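PDB 3OBB: NAD-dependent L-serine dehydrogenase from Pseudomonas aeruginosa, which oxidises L-serine and methyl-L-serine with NAD(+) as hydride acceptor, working as a homotetramer built as a dimer of dimers. Local coordinates for residues S97-A100 / P101-R105; K148-P151 / L152-M156; N222-P225 / G226-E229; R275-L278 / K279-Y282. One frame throughout, in Å; residues are numbered along the deposited sequence.

All four contacts are local and follow one another along the chain, so none nests within or crosses another. Interaction 1 turns the loop after strand 92-95 into helix 101-112. Interaction 2 is a turn within helix 143-156, which links strands 135-140 and 159-164. Both belong to the N-terminal NAD-binding part, their centres about 21 Å apart. The helical C-terminal part holds the other two: interaction 3 closes a tight turn in the loop between helices 216-220 and 243-260, and interaction 4 ends helix 265-279. These centres also lie about 21 Å apart, whereas interactions 2 and 4 are about 38 Å apart, on opposite sides of the chain's centre.

Interaction 1 (S97-A100 / P101-R105); sequences STIA and PTSAR
The torsions of Ile99 and Ser103 bring CD1 and OG together: CG1 of Ile99 stands between the backbone N and the carbonyl carbon (chi1 67°) and its chain then runs out straight, while OG of Ser103 lies opposite its own backbone N (chi1 163°). The methyl CD1 of Ile99 thereby comes within 3.6 Å of Ser103 OG and within 4.1 Å of Ala104 CB, lying against the first turn of the helix. Ala100 is the N-cap residue. Its carbonyl takes the first bond of the helix, from Ala104 N to Ala100 O at 2.9 Å, with the donor in the carbonyl plane and an N-H...O angle of 157°. One residue on, Arg105 N repeats the pattern by bonding to Pro101 O at 2.9 Å. Pro101 opens the helix, where its lack of an N-H costs no helical bond, and its ring carbon CD packs against Ala100 CB at 3.8 Å. The polar partner of Ser103 OG is Glu74 OE1 of helix 70-78. Just upstream, Thr98 is an NAD(+)-binding residue, and its OG1 bonds to the active-site residue Lys173, so this helix start adjoins the catalytic region. The loop after strand 92-95 is tied to helix 168-196 by Gln170, which bonds to Ser97 O and Ile99 N and, with Val171, carries Pro101, while Ile99 rests on Ser70 and Val73 of helix 70-78 and Ala100 on Leu252 and Glu255 of helix 243-260.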
ATOM      1  N   SER A  97     -19.463 -23.223  -4.913  1.00 41.19           N
ATOM      2  CA  SER A  97     -19.444 -21.794  -4.684  1.00 41.31           C
ATOM      3  C   SER A  97     -18.066 -21.400  -4.211  1.00 41.01           C
ATOM      4  O   SER A  97     -17.273 -22.240  -3.775  1.00 41.56           O
ATOM      5  CB  SER A  97     -20.455 -21.426  -3.598  1.00 42.57           C
ATOM      6  OG  SER A  97     -21.740 -21.859  -3.986  1.00 44.16           O
ATOM      7  N   THR A  98     -17.797 -20.109  -4.260  1.00 41.32           N
ATOM      8  CA  THR A  98     -16.602 -19.587  -3.641  1.00 41.28           C
ATOM      9  C   THR A  98     -16.986 -18.980  -2.312  1.00 42.65           C
ATOM     10  O   THR A  98     -17.755 -17.998  -2.257  1.00 43.47           O
ATOM     11  CB  THR A  98     -15.909 -18.552  -4.553  1.00 40.80           C
ATOM     12  OG1 THR A  98     -15.496 -19.218  -5.753  1.00 40.13           O
ATOM     13  CG2 THR A  98     -14.684 -17.961  -3.863  1.00 40.24           C
ATOM     14  N   ILE A  99     -16.444 -19.579  -1.252  1.00 41.87           N
ATOM     15  CA  ILE A  99     -16.764 -19.190   0.105  1.00 43.38           C
ATOM     16  C   ILE A  99     -15.490 -19.278   0.925  1.00 42.89           C
ATOM     17  O   ILE A  99     -14.536 -19.926   0.509  1.00 42.59           O
ATOM     18  CB  ILE A  99     -17.881 -20.098   0.705  1.00 44.62           C
ATOM     19  CG1 ILE A  99     -17.384 -21.544   0.895  1.00 44.77           C
ATOM     20  CG2 ILE A  99     -19.128 -20.052  -0.183  1.00 43.58           C
ATOM     21  CD1 ILE A  99     -18.428 -22.502   1.530  1.00 47.89           C
ATOM     22  N   ALA A 100     -15.460 -18.611   2.068  1.00 43.88           N
ATOM     23  CA  ALA A 100     -14.294 -18.650   2.937  1.00 44.22           C
ATOM     24  C   ALA A 100     -13.934 -20.104   3.296  1.00 44.25           C
ATOM     25  O   ALA A 100     -14.821 -20.918   3.568  1.00 45.73           O
ATOM     26  CB  ALA A 100     -14.522 -17.809   4.176  1.00 46.42           C
ATOM     27  N   PRO A 101     -12.638 -20.454   3.211  1.00 42.94           N
ATOM     28  CA  PRO A 101     -12.163 -21.762   3.618  1.00 43.12           C
ATOM     29  C   PRO A 101     -12.678 -22.220   4.981  1.00 45.80           C
ATOM     30  O   PRO A 101     -13.031 -23.385   5.117  1.00 46.60           O
ATOM     31  CB  PRO A 101     -10.642 -21.574   3.646  1.00 41.59           C
ATOM     32  CG  PRO A 101     -10.405 -20.641   2.557  1.00 40.45           C
ATOM     33  CD  PRO A 101     -11.540 -19.660   2.621  1.00 41.60           C
ATOM     34  N   THR A 102     -12.692 -21.325   5.973  1.00 47.87           N
ATOM     35  CA  THR A 102     -13.182 -21.652   7.312  1.00 51.14           C
ATOM     36  C   THR A 102     -14.603 -22.177   7.158  1.00 52.01           C
ATOM     37  O   THR A 102     -14.916 -23.282   7.599  1.00 54.12           O
ATOM     38  CB  THR A 102     -13.142 -20.445   8.295  1.00 52.65           C
ATOM     39  OG1 THR A 102     -11.785 -20.059   8.524  1.00 54.31           O
ATOM     40  CG2 THR A 102     -13.749 -20.818   9.640  1.00 56.11           C
ATOM     41  N   SER A 103     -15.444 -21.392   6.501  1.00 51.14           N
ATOM     42  CA  SER A 103     -16.819 -21.792   6.225  1.00 51.56           C
ATOM     43  C   SER A 103     -16.948 -23.139   5.486  1.00 50.52           C
ATOM     44  O   SER A 103     -17.818 -23.939   5.831  1.00 52.76           O
ATOM     45  CB  SER A 103     -17.561 -20.678   5.504  1.00 50.58           C
ATOM     46  OG  SER A 103     -18.728 -21.173   4.898  1.00 51.13           O
ATOM     47  N   ALA A 104     -16.080 -23.406   4.510  1.00 47.27           N
ATOM     48  CA  ALA A 104     -16.048 -24.714   3.831  1.00 46.42           C
ATOM     49  C   ALA A 104     -15.678 -25.886   4.744  1.00 48.85           C
ATOM     50  O   ALA A 104     -16.187 -26.994   4.566  1.00 50.17           O
ATOM     51  CB  ALA A 104     -15.100 -24.683   2.662  1.00 43.53           C
ATOM     52  N   ARG A 105     -14.754 -25.667   5.672  1.00 49.19           N
ATOM     53  CA  ARG A 105     -14.378 -26.714   6.631  1.00 52.24           C
ATOM     54  C   ARG A 105     -15.535 -27.030   7.571  1.00 54.98           C
ATOM     55  O   ARG A 105     -15.797 -28.196   7.893  1.00 57.71           O
ATOM     56  CB  ARG A 105     -13.161 -26.300   7.467  1.00 52.10           C
ATOM     57  CG  ARG A 105     -11.876 -26.327   6.688  1.00 51.83           C
ATOM     58  CD  ARG A 105     -10.679 -25.922   7.516  1.00 53.67           C
ATOM     59  NE  ARG A 105      -9.766 -25.258   6.596  1.00 54.92           N
ATOM     60  CZ  ARG A 105      -9.397 -23.984   6.666  1.00 52.55           C
ATOM     61  NH1 ARG A 105      -9.794 -23.205   7.665  1.00 52.58           N
ATOM     62  NH2 ARG A 105      -8.572 -23.516   5.750  1.00 52.25           N
TER

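Interaction 2 (K148-P151 / L152-M156); sequences KARP and LFEAM
Ala149 with Phe153 and Arg150 with Glu154 form i to i+4 side-chain contacts within helix 143-156, the crossover between strands 135-140 and 159-164. The helix is kinked at Pro151, whose N has no hydrogen to give to the turn before. On the buried side, Ala149 CB approaches CE1 of the Phe153 ring obliquely at 3.5 Å. The ring is placed there by a first torsion that sets CG beside the backbone N, opposite the carbonyl carbon (chi1 -72°). Ala149 O accepts two backbone bonds: Phe153 N at 3.2 Å, nearly along the C=O axis, and Leu152 N at 2.9 Å from well above the carbonyl plane. Glu154 N then bonds to Arg150 O at 2.9 Å, nearly straight, while the bond from Ala155 N to Pro151 O is weak. On the outer side, the Glu154 side chain crosses that of Arg150 at a slant, and OE2 comes 3.4 Å from Arg150 CD, at the guanidinium edge and near its plane. The two charged ends are near but form no salt bridge, since Arg150 NH1 and Glu154 OE2 stay 4.4 Å apart. The guanidinium and carboxylate planes are turned 57° from each other. Arg150 NE instead pairs with Glu147. Phe153 meets the ring of Phe137 and packs on Leu94, Leu119 and Ala121, while Leu152 reaches Leu22 and the NAD(+)-binding residue Tyr27. An amphipathic helix laid with its apolar side on the sheet in this way is characteristic of a beta-alpha-beta unit.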
ATOM      1  N   LYS A 148     -15.164 -40.494  -7.247  1.00 72.21           N
ATOM      2  CA  LYS A 148     -16.600 -40.604  -7.588  1.00 73.69           C
ATOM      3  C   LYS A 148     -17.067 -39.410  -8.426  1.00 70.38           C
ATOM      4  O   LYS A 148     -17.767 -39.575  -9.427  1.00 70.56           O
ATOM      5  CB  LYS A 148     -17.476 -40.719  -6.331  1.00 75.42           C
ATOM      6  CG  LYS A 148     -17.630 -42.127  -5.777  1.00 81.31           C
ATOM      7  CD  LYS A 148     -17.924 -42.101  -4.272  1.00 83.83           C
ATOM      8  CE  LYS A 148     -18.260 -43.503  -3.727  1.00 89.30           C
ATOM      9  NZ  LYS A 148     -17.747 -43.646  -2.318  1.00 90.03           N
ATOM     10  N   ALA A 149     -16.652 -38.213  -8.019  1.00 67.02           N
ATOM     11  CA  ALA A 149     -17.066 -36.988  -8.692  1.00 64.02           C
ATOM     12  C   ALA A 149     -16.432 -36.771 -10.061  1.00 62.43           C
ATOM     13  O   ALA A 149     -16.903 -35.933 -10.828  1.00 61.21           O
ATOM     14  CB  ALA A 149     -16.800 -35.759  -7.804  1.00 61.38           C
ATOM     15  N   ARG A 150     -15.367 -37.497 -10.369  1.00 63.13           N
ATOM     16  CA  ARG A 150     -14.572 -37.137 -11.536  1.00 61.82           C
ATOM     17  C   ARG A 150     -15.375 -36.957 -12.845  1.00 61.10           C
ATOM     18  O   ARG A 150     -15.297 -35.877 -13.443  1.00 58.76           O
ATOM     19  CB  ARG A 150     -13.352 -38.040 -11.720  1.00 63.57           C
ATOM     20  CG  ARG A 150     -12.491 -37.545 -12.859  1.00 64.17           C
ATOM     21  CD  ARG A 150     -11.230 -38.354 -13.049  1.00 66.37           C
ATOM     22  NE  ARG A 150     -10.300 -38.188 -11.944  1.00 67.54           N
ATOM     23  CZ  ARG A 150      -9.542 -37.112 -11.720  1.00 65.13           C
ATOM     24  NH1 ARG A 150      -9.588 -36.040 -12.516  1.00 63.15           N
ATOM     25  NH2 ARG A 150      -8.734 -37.116 -10.676  1.00 64.15           N
ATOM     26  N   PRO A 151     -16.164 -37.980 -13.273  1.00 63.22           N
ATOM     27  CA  PRO A 151     -16.923 -37.841 -14.527  1.00 62.53           C
ATOM     28  C   PRO A 151     -17.820 -36.599 -14.583  1.00 59.88           C
ATOM     29  O   PRO A 151     -18.125 -36.119 -15.681  1.00 59.82           O
ATOM     30  CB  PRO A 151     -17.787 -39.111 -14.562  1.00 66.33           C
ATOM     31  CG  PRO A 151     -17.059 -40.107 -13.725  1.00 68.22           C
ATOM     32  CD  PRO A 151     -16.391 -39.300 -12.643  1.00 66.56           C
ATOM     33  N   LEU A 152     -18.242 -36.094 -13.421  1.00 57.91           N
ATOM     34  CA  LEU A 152     -19.074 -34.882 -13.345  1.00 55.17           C
ATOM     35  C   LEU A 152     -18.276 -33.596 -13.586  1.00 51.90           C
ATOM     36  O   LEU A 152     -18.758 -32.671 -14.249  1.00 50.02           O
ATOM     37  CB  LEU A 152     -19.791 -34.786 -11.997  1.00 55.30           C
ATOM     38  CG  LEU A 152     -20.892 -35.795 -11.691  1.00 59.13           C
ATOM     39  CD1 LEU A 152     -21.262 -35.683 -10.233  1.00 60.81           C
ATOM     40  CD2 LEU A 152     -22.087 -35.534 -12.562  1.00 60.99           C
ATOM     41  N   PHE A 153     -17.069 -33.553 -13.016  1.00 50.87           N
ATOM     42  CA  PHE A 153     -16.112 -32.463 -13.218  1.00 48.02           C
ATOM     43  C   PHE A 153     -15.652 -32.424 -14.659  1.00 48.61           C
ATOM     44  O   PHE A 153     -15.512 -31.354 -15.235  1.00 47.56           O
ATOM     45  CB  PHE A 153     -14.885 -32.673 -12.340  1.00 47.04           C
ATOM     46  CG  PHE A 153     -15.126 -32.439 -10.882  1.00 45.07           C
ATOM     47  CD1 PHE A 153     -14.509 -33.242  -9.933  1.00 45.71           C
ATOM     48  CD2 PHE A 153     -15.965 -31.428 -10.453  1.00 43.75           C
ATOM     49  CE1 PHE A 153     -14.699 -33.023  -8.568  1.00 45.25           C
ATOM     50  CE2 PHE A 153     -16.182 -31.212  -9.093  1.00 45.47           C
ATOM     51  CZ  PHE A 153     -15.535 -32.017  -8.146  1.00 45.39           C
ATOM     52  N   GLU A 154     -15.399 -33.601 -15.229  1.00 51.11           N
ATOM     53  CA  GLU A 154     -15.062 -33.725 -16.646  1.00 52.51           C
ATOM     54  C   GLU A 154     -16.172 -33.269 -17.598  1.00 52.73           C
ATOM     55  O   GLU A 154     -15.894 -32.836 -18.711  1.00 53.93           O
ATOM     56  CB  GLU A 154     -14.638 -35.148 -16.959  1.00 55.03           C
ATOM     57  CG  GLU A 154     -13.423 -35.558 -16.161  1.00 56.33           C
ATOM     58  CD  GLU A 154     -12.814 -36.840 -16.637  1.00 60.28           C
ATOM     59  OE1 GLU A 154     -13.449 -37.533 -17.451  1.00 60.76           O
ATOM     60  OE2 GLU A 154     -11.685 -37.149 -16.199  1.00 62.86           O
ATOM     61  N   ALA A 155     -17.415 -33.334 -17.156  1.00 52.08           N
ATOM     62  CA  ALA A 155     -18.515 -32.847 -17.963  1.00 52.32           C
ATOM     63  C   ALA A 155     -18.600 -31.313 -17.925  1.00 50.42           C
ATOM     64  O   ALA A 155     -18.983 -30.679 -18.916  1.00 49.26           O
ATOM     65  CB  ALA A 155     -19.813 -33.455 -17.475  1.00 52.67           C
HETATM   66  N   MSE A 156     -18.273 -30.727 -16.772  1.00 49.43           N
HETATM   67  CA  MSE A 156     -18.408 -29.273 -16.598  1.00 48.96           C
HETATM   68  C   MSE A 156     -17.117 -28.490 -16.834  1.00 47.65           C
HETATM   69  O   MSE A 156     -17.148 -27.256 -16.946  1.00 46.71           O
HETATM   70  CB  MSE A 156     -18.947 -28.929 -15.205  1.00 48.13           C
HETATM   71  CG  MSE A 156     -20.428 -29.256 -14.970  1.00 47.47           C
HETATM   72 SE   MSE A 156     -20.837 -28.979 -13.048  0.85 52.66          SE
HETATM   73  CE  MSE A 156     -19.746 -30.391 -12.248  1.00 38.05           C
TER

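Interaction 3 (N222-P225 / G226-E229); sequences NPWP and GVME
A tight turn through Pro225 and Gly226, preceded by an Asx turn at Asn222, brings Trp224 and Asn222 against Val227 in the loop between helices 216-220 and 243-260. Val227 N bonds to Trp224 O at 3.1 Å with an N-H...O angle of 162°, which closes a beta turn of type II. With its positive phi (89°), Gly226 occupies a position where a side chain would run into the carbonyl O of Pro225. In the Asx turn, OD1 of Asn222 accepts Trp224 N at 2.8 Å, the donor lying in the plane of the amide carbonyl. The Asn222 side chain has CG anti to the backbone N (chi1 -173°), which turns the amide toward Val227, and Val227 CG1 packs against it at 3.6 Å from Asn222 CG. The other methyl, CG2, comes obliquely to Trp224 at 3.8 Å from CB. Pro225 CD lies over one face of the indole, toward its rim. From the far end of its extended chain, selenium of Met228, a selenomethionine, reaches Asn222 N at 3.6 Å. One water bridges the bend: it lies 2.9 Å from Asn222 O and 2.6 Å from Trp224 O, which compete for its protons, and accepts from Met228 N at 2.9 Å. Outside the turn, Val227 and Asn222 rest on Ala205 of helix 201-209, and Ser234 bonds to Gly226 N and Met228 O. The bend is thus held by polar links, the turn bond and a water shared by Asn222 O, Trp224 O and Met228 N, together with the apolar contact of Trp224 CB and Val227 CG2.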
ATOM      1  N   ASN A 222      -6.005  -8.155 -21.552  1.00 30.76           N
ATOM      2  CA  ASN A 222      -5.268  -6.904 -21.387  1.00 30.39           C
ATOM      3  C   ASN A 222      -6.209  -5.765 -20.968  1.00 29.50           C
ATOM      4  O   ASN A 222      -7.243  -5.585 -21.599  1.00 30.76           O
ATOM      5  CB  ASN A 222      -4.486  -6.581 -22.672  1.00 30.65           C
ATOM      6  CG  ASN A 222      -3.562  -5.374 -22.489  1.00 33.11           C
ATOM      7  OD1 ASN A 222      -4.049  -4.234 -22.270  1.00 32.15           O
ATOM      8  ND2 ASN A 222      -2.227  -5.617 -22.499  1.00 29.09           N
ATOM      9  N   PRO A 223      -5.896  -5.023 -19.876  1.00 29.45           N
ATOM     10  CA  PRO A 223      -6.823  -3.963 -19.421  1.00 28.47           C
ATOM     11  C   PRO A 223      -6.888  -2.658 -20.222  1.00 29.01           C
ATOM     12  O   PRO A 223      -7.749  -1.821 -19.931  1.00 28.97           O
ATOM     13  CB  PRO A 223      -6.331  -3.682 -17.997  1.00 28.54           C
ATOM     14  CG  PRO A 223      -4.875  -3.939 -18.081  1.00 26.90           C
ATOM     15  CD  PRO A 223      -4.755  -5.154 -18.937  1.00 28.38           C
ATOM     16  N   TRP A 224      -6.023  -2.491 -21.223  1.00 29.49           N
ATOM     17  CA  TRP A 224      -5.952  -1.245 -22.035  1.00 28.90           C
ATOM     18  C   TRP A 224      -6.833  -1.320 -23.277  1.00 29.45           C
ATOM     19  O   TRP A 224      -6.647  -2.226 -24.092  1.00 29.73           O
ATOM     20  CB  TRP A 224      -4.514  -0.933 -22.468  1.00 28.46           C
ATOM     21  CG  TRP A 224      -4.378   0.506 -22.920  1.00 29.19           C
ATOM     22  CD1 TRP A 224      -4.569   0.992 -24.182  1.00 31.78           C
ATOM     23  CD2 TRP A 224      -4.055   1.634 -22.106  1.00 29.50           C
ATOM     24  NE1 TRP A 224      -4.353   2.350 -24.207  1.00 30.62           N
ATOM     25  CE2 TRP A 224      -4.067   2.770 -22.938  1.00 29.96           C
ATOM     26  CE3 TRP A 224      -3.801   1.802 -20.740  1.00 28.86           C
ATOM     27  CZ2 TRP A 224      -3.812   4.062 -22.452  1.00 29.17           C
ATOM     28  CZ3 TRP A 224      -3.546   3.083 -20.265  1.00 29.56           C
ATOM     29  CH2 TRP A 224      -3.563   4.193 -21.121  1.00 30.47           C
ATOM     30  N   PRO A 225      -7.819  -0.401 -23.404  1.00 30.17           N
ATOM     31  CA  PRO A 225      -8.813  -0.491 -24.499  1.00 31.66           C
ATOM     32  C   PRO A 225      -8.115  -0.559 -25.822  1.00 33.24           C
ATOM     33  O   PRO A 225      -7.144   0.185 -26.029  1.00 32.86           O
ATOM     34  CB  PRO A 225      -9.594   0.842 -24.397  1.00 31.89           C
ATOM     35  CG  PRO A 225      -9.603   1.110 -22.852  1.00 30.67           C
ATOM     36  CD  PRO A 225      -8.117   0.736 -22.500  1.00 29.78           C
ATOM     37  N   GLY A 226      -8.582  -1.455 -26.696  1.00 34.29           N
ATOM     38  CA  GLY A 226      -7.986  -1.551 -28.050  1.00 36.31           C
ATOM     39  C   GLY A 226      -6.794  -2.500 -28.163  1.00 36.14           C
ATOM     40  O   GLY A 226      -6.442  -2.906 -29.266  1.00 36.22           O
ATOM     41  N   VAL A 227      -6.184  -2.885 -27.042  1.00 35.03           N
ATOM     42  CA  VAL A 227      -5.055  -3.809 -27.147  1.00 35.50           C
ATOM     43  C   VAL A 227      -5.504  -5.199 -27.607  1.00 37.49           C
ATOM     44  O   VAL A 227      -5.021  -5.698 -28.637  1.00 37.96           O
ATOM     45  CB  VAL A 227      -4.153  -3.828 -25.897  1.00 35.16           C
ATOM     46  CG1 VAL A 227      -3.087  -4.944 -26.008  1.00 33.61           C
ATOM     47  CG2 VAL A 227      -3.448  -2.481 -25.785  1.00 32.79           C
HETATM   48  N   MSE A 228      -6.457  -5.800 -26.897  1.00 37.39           N
HETATM   49  CA  MSE A 228      -7.092  -7.031 -27.393  1.00 40.70           C
HETATM   50  C   MSE A 228      -8.522  -6.712 -27.714  1.00 40.38           C
HETATM   51  O   MSE A 228      -9.296  -6.334 -26.830  1.00 40.14           O
HETATM   52  CB  MSE A 228      -7.077  -8.140 -26.355  1.00 39.15           C
HETATM   53  CG  MSE A 228      -5.723  -8.705 -26.110  1.00 42.46           C
HETATM   54 SE   MSE A 228      -5.835  -9.992 -24.642  0.80 44.43          SE
HETATM   55  CE  MSE A 228      -3.967 -10.298 -24.675  1.00 36.31           C
ATOM     56  N   GLU A 229      -8.888  -6.828 -28.974  1.00 41.65           N
ATOM     57  CA  GLU A 229     -10.214  -6.413 -29.361  1.00 43.17           C
ATOM     58  C   GLU A 229     -11.341  -7.252 -28.720  1.00 42.85           C
ATOM     59  O   GLU A 229     -12.446  -6.721 -28.537  1.00 43.42           O
ATOM     60  CB  GLU A 229     -10.334  -6.334 -30.891  1.00 45.26           C
ATOM     61  CG  GLU A 229      -9.958  -4.971 -31.493  1.00 47.49           C
ATOM     62  CD  GLU A 229     -10.867  -3.817 -31.039  1.00 48.63           C
ATOM     63  OE1 GLU A 229     -10.339  -2.712 -30.788  1.00 50.53           O
ATOM     64  OE2 GLU A 229     -12.099  -3.993 -30.934  1.00 51.32           O
TER
HETATM   65  O   HOH W   1      -7.446  -4.731 -24.352  1.00 29.43           O

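Interaction 4 (R275-L278 / K279-Y282); sequences RLLL and KQGY
Leu277 and Tyr282 meet where helix 265-279 ends in a Schellman motif, with Gly281 the first residue to leave helical angles. Its phi of 98° puts it in a conformation where a side chain would press on the carbonyl O of Gln280. The last carbonyls of the helix are satisfied in turn. Arg275 O accepts Lys279 N at 3.0 Å, and Leu276 O accepts Gln280 N at 3.2 Å, both ordinary helical bonds. The pattern then changes to the paired bonds of the motif: Tyr282 N reaches five residues back to Leu277 O at 3.1 Å, and inside it Gly281 N bonds to Leu278 O at 3.0 Å. The inner donor stands far above the plane of its carbonyl, whereas the outer one is tilted by only 28°. Among the side chains, the aliphatic part of Lys279 covers a carbonyl, with CG 3.4 Å from Arg275 O. The Gln280 chain extends beyond CG and brings NE2 to 3.9 Å from Leu277 CD2. At the other end of the segment, Arg275 NH1 bonds to Ser262 O of the third subunit, and Leu276 and Gln280 pack on their counterparts in the fourth, so this helix end forms part of the tetramer interface. Leu277 also reaches Val289, Val290 and Leu293, and Tyr282 touches Val289 and Lys292. Tyr282 has CG beside its backbone N (chi1 -63°), which turns the ring back toward Leu277, with Gln280 O over the centre of one face; the Leu277 and Tyr282 side chains cross at about a right angle, with Leu277 CD2 3.8 Å from Tyr282 CD2.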
ATOM      1  N   ARG A 275     -12.284  -1.370  -3.850  1.00 29.73           N
ATOM      2  CA  ARG A 275     -13.352  -0.696  -3.124  1.00 31.79           C
ATOM      3  C   ARG A 275     -13.574   0.735  -3.623  1.00 31.74           C
ATOM      4  O   ARG A 275     -14.704   1.219  -3.618  1.00 32.47           O
ATOM      5  CB  ARG A 275     -13.149  -0.778  -1.603  1.00 32.25           C
ATOM      6  CG  ARG A 275     -13.274  -2.237  -1.145  1.00 34.31           C
ATOM      7  CD  ARG A 275     -14.021  -2.417   0.139  1.00 34.35           C
ATOM      8  NE  ARG A 275     -14.053  -3.823   0.557  1.00 33.54           N
ATOM      9  CZ  ARG A 275     -13.569  -4.295   1.704  1.00 33.78           C
ATOM     10  NH1 ARG A 275     -13.004  -3.485   2.584  1.00 34.51           N
ATOM     11  NH2 ARG A 275     -13.654  -5.593   1.974  1.00 34.68           N
ATOM     12  N   LEU A 276     -12.485   1.383  -4.052  1.00 31.68           N
ATOM     13  CA  LEU A 276     -12.519   2.705  -4.696  1.00 32.47           C
ATOM     14  C   LEU A 276     -13.331   2.633  -5.979  1.00 32.07           C
ATOM     15  O   LEU A 276     -14.119   3.495  -6.256  1.00 32.15           O
ATOM     16  CB  LEU A 276     -11.091   3.139  -5.033  1.00 32.60           C
ATOM     17  CG  LEU A 276     -10.361   4.185  -4.169  1.00 36.24           C
ATOM     18  CD1 LEU A 276     -10.750   4.228  -2.673  1.00 36.02           C
ATOM     19  CD2 LEU A 276      -8.827   4.204  -4.389  1.00 32.10           C
ATOM     20  N   LEU A 277     -13.145   1.571  -6.749  1.00 31.31           N
ATOM     21  CA  LEU A 277     -13.923   1.364  -7.970  1.00 31.98           C
ATOM     22  C   LEU A 277     -15.403   1.259  -7.662  1.00 32.87           C
ATOM     23  O   LEU A 277     -16.223   1.758  -8.432  1.00 33.64           O
ATOM     24  CB  LEU A 277     -13.453   0.110  -8.725  1.00 30.73           C
ATOM     25  CG  LEU A 277     -12.106   0.283  -9.433  1.00 32.64           C
ATOM     26  CD1 LEU A 277     -11.673  -1.055  -9.999  1.00 34.34           C
ATOM     27  CD2 LEU A 277     -12.204   1.379 -10.524  1.00 31.85           C
ATOM     28  N   LEU A 278     -15.730   0.635  -6.531  1.00 32.88           N
ATOM     29  CA  LEU A 278     -17.118   0.478  -6.111  1.00 34.89           C
ATOM     30  C   LEU A 278     -17.743   1.822  -5.754  1.00 35.77           C
ATOM     31  O   LEU A 278     -18.870   2.104  -6.195  1.00 34.98           O
ATOM     32  CB  LEU A 278     -17.269  -0.530  -4.967  1.00 34.63           C
ATOM     33  CG  LEU A 278     -16.659  -1.952  -5.109  1.00 36.68           C
ATOM     34  CD1 LEU A 278     -17.065  -2.850  -3.921  1.00 39.24           C
ATOM     35  CD2 LEU A 278     -16.944  -2.682  -6.423  1.00 33.17           C
ATOM     36  N   LYS A 279     -17.008   2.654  -4.994  1.00 35.75           N
ATOM     37  CA  LYS A 279     -17.498   3.990  -4.673  1.00 37.74           C
ATOM     38  C   LYS A 279     -17.816   4.726  -5.975  1.00 37.89           C
ATOM     39  O   LYS A 279     -18.769   5.488  -6.023  1.00 39.53           O
ATOM     40  CB  LYS A 279     -16.511   4.839  -3.826  1.00 37.92           C
ATOM     41  CG  LYS A 279     -15.845   4.217  -2.528  1.00 42.53           C
ATOM     42  CD  LYS A 279     -16.743   3.301  -1.644  1.00 47.92           C
ATOM     43  CE  LYS A 279     -17.475   4.067  -0.565  1.00 50.23           C
ATOM     44  NZ  LYS A 279     -18.856   3.497  -0.366  1.00 54.40           N
ATOM     45  N   GLN A 280     -17.019   4.485  -7.019  1.00 36.76           N
ATOM     46  CA  GLN A 280     -17.178   5.152  -8.310  1.00 38.42           C
ATOM     47  C   GLN A 280     -18.328   4.634  -9.197  1.00 38.37           C
ATOM     48  O   GLN A 280     -18.620   5.228 -10.221  1.00 39.83           O
ATOM     49  CB  GLN A 280     -15.858   5.144  -9.105  1.00 37.31           C
ATOM     50  CG  GLN A 280     -14.812   6.127  -8.575  1.00 37.84           C
ATOM     51  CD  GLN A 280     -13.377   5.869  -9.119  1.00 38.54           C
ATOM     52  OE1 GLN A 280     -12.388   6.298  -8.514  1.00 41.28           O
ATOM     53  NE2 GLN A 280     -13.268   5.135 -10.222  1.00 38.19           N
ATOM     54  N   GLY A 281     -18.990   3.561  -8.798  1.00 37.22           N
ATOM     55  CA  GLY A 281     -20.133   3.064  -9.539  1.00 36.90           C
ATOM     56  C   GLY A 281     -19.853   1.917 -10.487  1.00 36.42           C
ATOM     57  O   GLY A 281     -20.727   1.567 -11.315  1.00 36.41           O
ATOM     58  N   TYR A 282     -18.652   1.326 -10.371  1.00 34.83           N
ATOM     59  CA  TYR A 282     -18.165   0.322 -11.338  1.00 34.55           C
ATOM     60  C   TYR A 282     -18.322  -1.141 -10.876  1.00 33.31           C
ATOM     61  O   TYR A 282     -17.658  -2.028 -11.392  1.00 33.18           O
ATOM     62  CB  TYR A 282     -16.685   0.575 -11.699  1.00 34.40           C
ATOM     63  CG  TYR A 282     -16.415   1.896 -12.391  1.00 36.72           C
ATOM     64  CD1 TYR A 282     -17.189   2.301 -13.486  1.00 41.33           C
ATOM     65  CD2 TYR A 282     -15.401   2.741 -11.961  1.00 37.76           C
ATOM     66  CE1 TYR A 282     -16.988   3.530 -14.117  1.00 41.97           C
ATOM     67  CE2 TYR A 282     -15.168   3.979 -12.606  1.00 41.21           C
ATOM     68  CZ  TYR A 282     -15.972   4.362 -13.688  1.00 40.73           C
ATOM     69  OH  TYR A 282     -15.766   5.553 -14.374  1.00 41.04           O
TER